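Local coordinates for phenylacetic acid degradation-related protein (Ralstonia eutropha JMP134, PDB 2PIM) that probably hydrolyses fatty acyl-CoA thioesters as a hot-dog-fold thioesterase, at residues L86-S91 with A129-T134. Numbering follows the deposited sequence.
Sequences LNLNLS and ATATAT
Segment 86-91, part of strand 84-92, runs antiparallel to 129-134 and opens with a classic beta bulge: Leu86 N donates to Thr134 O at 2.8 Å, nearly along the C=O axis, while Asn87 N adds only a weak bond to the same oxygen. Asn87 O accepts from Thr134 N, which sits above the carbonyl plane. In the Asn87 side chain, CG anti to the backbone N (chi1 -172°), OD1 accepts a hydrogen bond from a water that also donates to Thr132 O and accepts from Thr134 OG1 at 2.9 Å; ND2 bonds Asn89 OD1 of the second subunit. On the other face, Leu88 swings CD1 over two alanines, 3.8 Å from Ala131 CB and 4.0 Å from Ala133 CB, beneath helix 58-75. Asn89 and Thr132 exchange paired in-plane backbone bonds, with Asn89 N 2.9 Å from Thr132 O. Leu90 brings CD2 to 3.8 Å from Ala131 CB, so the Ala131 methyl meets both leucine side chains. Ser91 closes the register, its N and O both bonded to Thr130, with Ser91 CB 3.5 Å from Thr130 OG1. Strand 84-92 also pairs antiparallel with a second-subunit strand, continuing the sheet across the interface, as in hot-dog dimers, where each subunit's sheet curls around its own long helix.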
ATOM      1  N   LEU A  86       3.583  -5.384 -11.290  1.00 22.40           N
ATOM      2  CA  LEU A  86       2.858  -4.627 -12.294  1.00 22.20           C
ATOM      3  C   LEU A  86       1.513  -4.208 -11.762  1.00 22.83           C
ATOM      4  O   LEU A  86       1.064  -3.094 -12.010  1.00 22.93           O
ATOM      5  CB  LEU A  86       2.641  -5.468 -13.541  1.00 19.53           C
ATOM      6  CG  LEU A  86       3.893  -5.989 -14.217  1.00 19.14           C
ATOM      7  CD1 LEU A  86       3.514  -6.765 -15.473  1.00 25.59           C
ATOM      8  CD2 LEU A  86       4.880  -4.876 -14.595  1.00 16.09           C
ATOM      9  N   ASN A  87       0.863  -5.112 -11.047  1.00 26.61           N
ATOM     10  CA  ASN A  87      -0.443  -4.873 -10.466  1.00 29.18           C
ATOM     11  C   ASN A  87      -0.447  -5.561  -9.123  1.00 30.60           C
ATOM     12  O   ASN A  87       0.212  -6.617  -8.974  1.00 25.24           O
ATOM     13  CB  ASN A  87      -1.566  -5.478 -11.363  1.00 29.80           C
ATOM     14  CG  ASN A  87      -2.994  -5.081 -10.904  1.00 31.66           C
ATOM     15  OD1 ASN A  87      -3.661  -5.842 -10.187  1.00 32.94           O
ATOM     16  ND2 ASN A  87      -3.491  -3.902 -11.398  1.00 30.40           N
ATOM     17  N   LEU A  88      -1.156  -4.953  -8.160  1.00 24.88           N
ATOM     18  CA  LEU A  88      -1.387  -5.533  -6.844  1.00 25.41           C
ATOM     19  C   LEU A  88      -2.850  -5.227  -6.449  1.00 26.76           C
ATOM     20  O   LEU A  88      -3.237  -4.093  -6.413  1.00 27.28           O
ATOM     21  CB  LEU A  88      -0.441  -4.892  -5.835  1.00 27.30           C
ATOM     22  CG  LEU A  88      -0.434  -5.316  -4.361  1.00 26.56           C
ATOM     23  CD1 LEU A  88      -0.139  -6.785  -4.179  1.00 31.17           C
ATOM     24  CD2 LEU A  88       0.589  -4.497  -3.625  1.00 26.74           C
ATOM     25  N   ASN A  89      -3.661  -6.253  -6.238  1.00 26.76           N
ATOM     26  CA  ASN A  89      -5.036  -6.064  -5.874  1.00 27.89           C
ATOM     27  C   ASN A  89      -5.162  -6.437  -4.422  1.00 29.68           C
ATOM     28  O   ASN A  89      -4.796  -7.548  -4.042  1.00 30.87           O
ATOM     29  CB  ASN A  89      -5.987  -6.920  -6.738  1.00 25.88           C
ATOM     30  CG  ASN A  89      -7.466  -6.669  -6.395  1.00 28.85           C
ATOM     31  OD1 ASN A  89      -8.040  -7.384  -5.595  1.00 28.62           O
ATOM     32  ND2 ASN A  89      -8.059  -5.641  -6.984  1.00 22.63           N
ATOM     33  N   LEU A  90      -5.697  -5.519  -3.628  1.00 27.62           N
ATOM     34  CA  LEU A  90      -5.763  -5.649  -2.182  1.00 28.08           C
ATOM     35  C   LEU A  90      -7.208  -5.713  -1.747  1.00 28.29           C
ATOM     36  O   LEU A  90      -8.000  -4.942  -2.214  1.00 24.12           O
ATOM     37  CB  LEU A  90      -5.165  -4.406  -1.515  1.00 28.51           C
ATOM     38  CG  LEU A  90      -3.721  -4.122  -1.882  1.00 27.91           C
ATOM     39  CD1 LEU A  90      -3.326  -2.755  -1.297  1.00 29.80           C
ATOM     40  CD2 LEU A  90      -2.770  -5.228  -1.438  1.00 29.83           C
ATOM     41  N   SER A  91      -7.519  -6.660  -0.865  1.00 29.73           N
ATOM     42  CA  SER A  91      -8.828  -6.820  -0.299  1.00 28.77           C
ATOM     43  C   SER A  91      -8.615  -6.697   1.186  1.00 29.98           C
ATOM     44  O   SER A  91      -7.719  -7.356   1.764  1.00 30.01           O
ATOM     45  CB  SER A  91      -9.447  -8.200  -0.637  1.00 28.37           C
ATOM     46  OG  SER A  91      -9.579  -8.398  -2.033  1.00 35.98           O
ATOM     47  N   ALA A 129      -6.261  -8.907   5.640  1.00 25.09           N
ATOM     48  CA  ALA A 129      -6.229  -8.468   4.286  1.00 24.79           C
ATOM     49  C   ALA A 129      -5.606  -9.542   3.412  1.00 27.79           C
ATOM     50  O   ALA A 129      -4.789 -10.335   3.890  1.00 28.46           O
ATOM     51  CB  ALA A 129      -5.430  -7.170   4.172  1.00 23.37           C
ATOM     52  N   THR A 130      -6.016  -9.568   2.144  1.00 29.12           N
ATOM     53  CA  THR A 130      -5.374 -10.414   1.144  1.00 32.22           C
ATOM     54  C   THR A 130      -4.910  -9.615  -0.058  1.00 29.37           C
ATOM     55  O   THR A 130      -5.366  -8.493  -0.284  1.00 28.28           O
ATOM     56  CB  THR A 130      -6.320 -11.540   0.684  1.00 30.94           C
ATOM     57  OG1 THR A 130      -7.491 -10.979   0.160  1.00 36.94           O
ATOM     58  CG2 THR A 130      -6.723 -12.417   1.835  1.00 29.31           C
ATOM     59  N   ALA A 131      -4.058 -10.245  -0.857  1.00 27.56           N
ATOM     60  CA  ALA A 131      -3.566  -9.684  -2.079  1.00 25.75           C
ATOM     61  C   ALA A 131      -3.355 -10.701  -3.202  1.00 28.54           C
ATOM     62  O   ALA A 131      -3.067 -11.879  -2.971  1.00 25.49           O
ATOM     63  CB  ALA A 131      -2.254  -8.998  -1.847  1.00 30.83           C
ATOM     64  N   THR A 132      -3.417 -10.175  -4.423  1.00 27.54           N
ATOM     65  CA  THR A 132      -2.963 -10.833  -5.617  1.00 32.64           C
ATOM     66  C   THR A 132      -1.970  -9.903  -6.293  1.00 30.66           C
ATOM     67  O   THR A 132      -2.298  -8.752  -6.590  1.00 32.63           O
ATOM     68  CB  THR A 132      -4.208 -11.071  -6.550  1.00 35.21           C
ATOM     69  OG1 THR A 132      -5.035 -12.082  -5.957  1.00 44.89           O
ATOM     70  CG2 THR A 132      -3.784 -11.507  -7.932  1.00 40.10           C
ATOM     71  N   ALA A 133      -0.782 -10.399  -6.556  1.00 29.19           N
ATOM     72  CA  ALA A 133       0.261  -9.660  -7.247  1.00 28.06           C
ATOM     73  C   ALA A 133       0.557 -10.297  -8.574  1.00 27.45           C
ATOM     74  O   ALA A 133       0.680 -11.515  -8.665  1.00 29.72           O
ATOM     75  CB  ALA A 133       1.532  -9.666  -6.429  1.00 30.49           C
ATOM     76  N   THR A 134       0.653  -9.464  -9.604  1.00 26.60           N
ATOM     77  CA  THR A 134       1.175  -9.852 -10.908  1.00 29.24           C
ATOM     78  C   THR A 134       2.526  -9.211 -11.089  1.00 26.08           C
ATOM     79  O   THR A 134       2.616  -7.997 -11.074  1.00 27.52           O
ATOM     80  CB  THR A 134       0.239  -9.352 -12.010  1.00 32.27           C
ATOM     81  OG1 THR A 134      -1.055  -9.870 -11.750  1.00 29.76           O
ATOM     82  CG2 THR A 134       0.713  -9.777 -13.357  1.00 28.40           C
TER
HETATM   83  O   HOH W   1      -2.743  -8.666  -9.652  1.00 32.56           O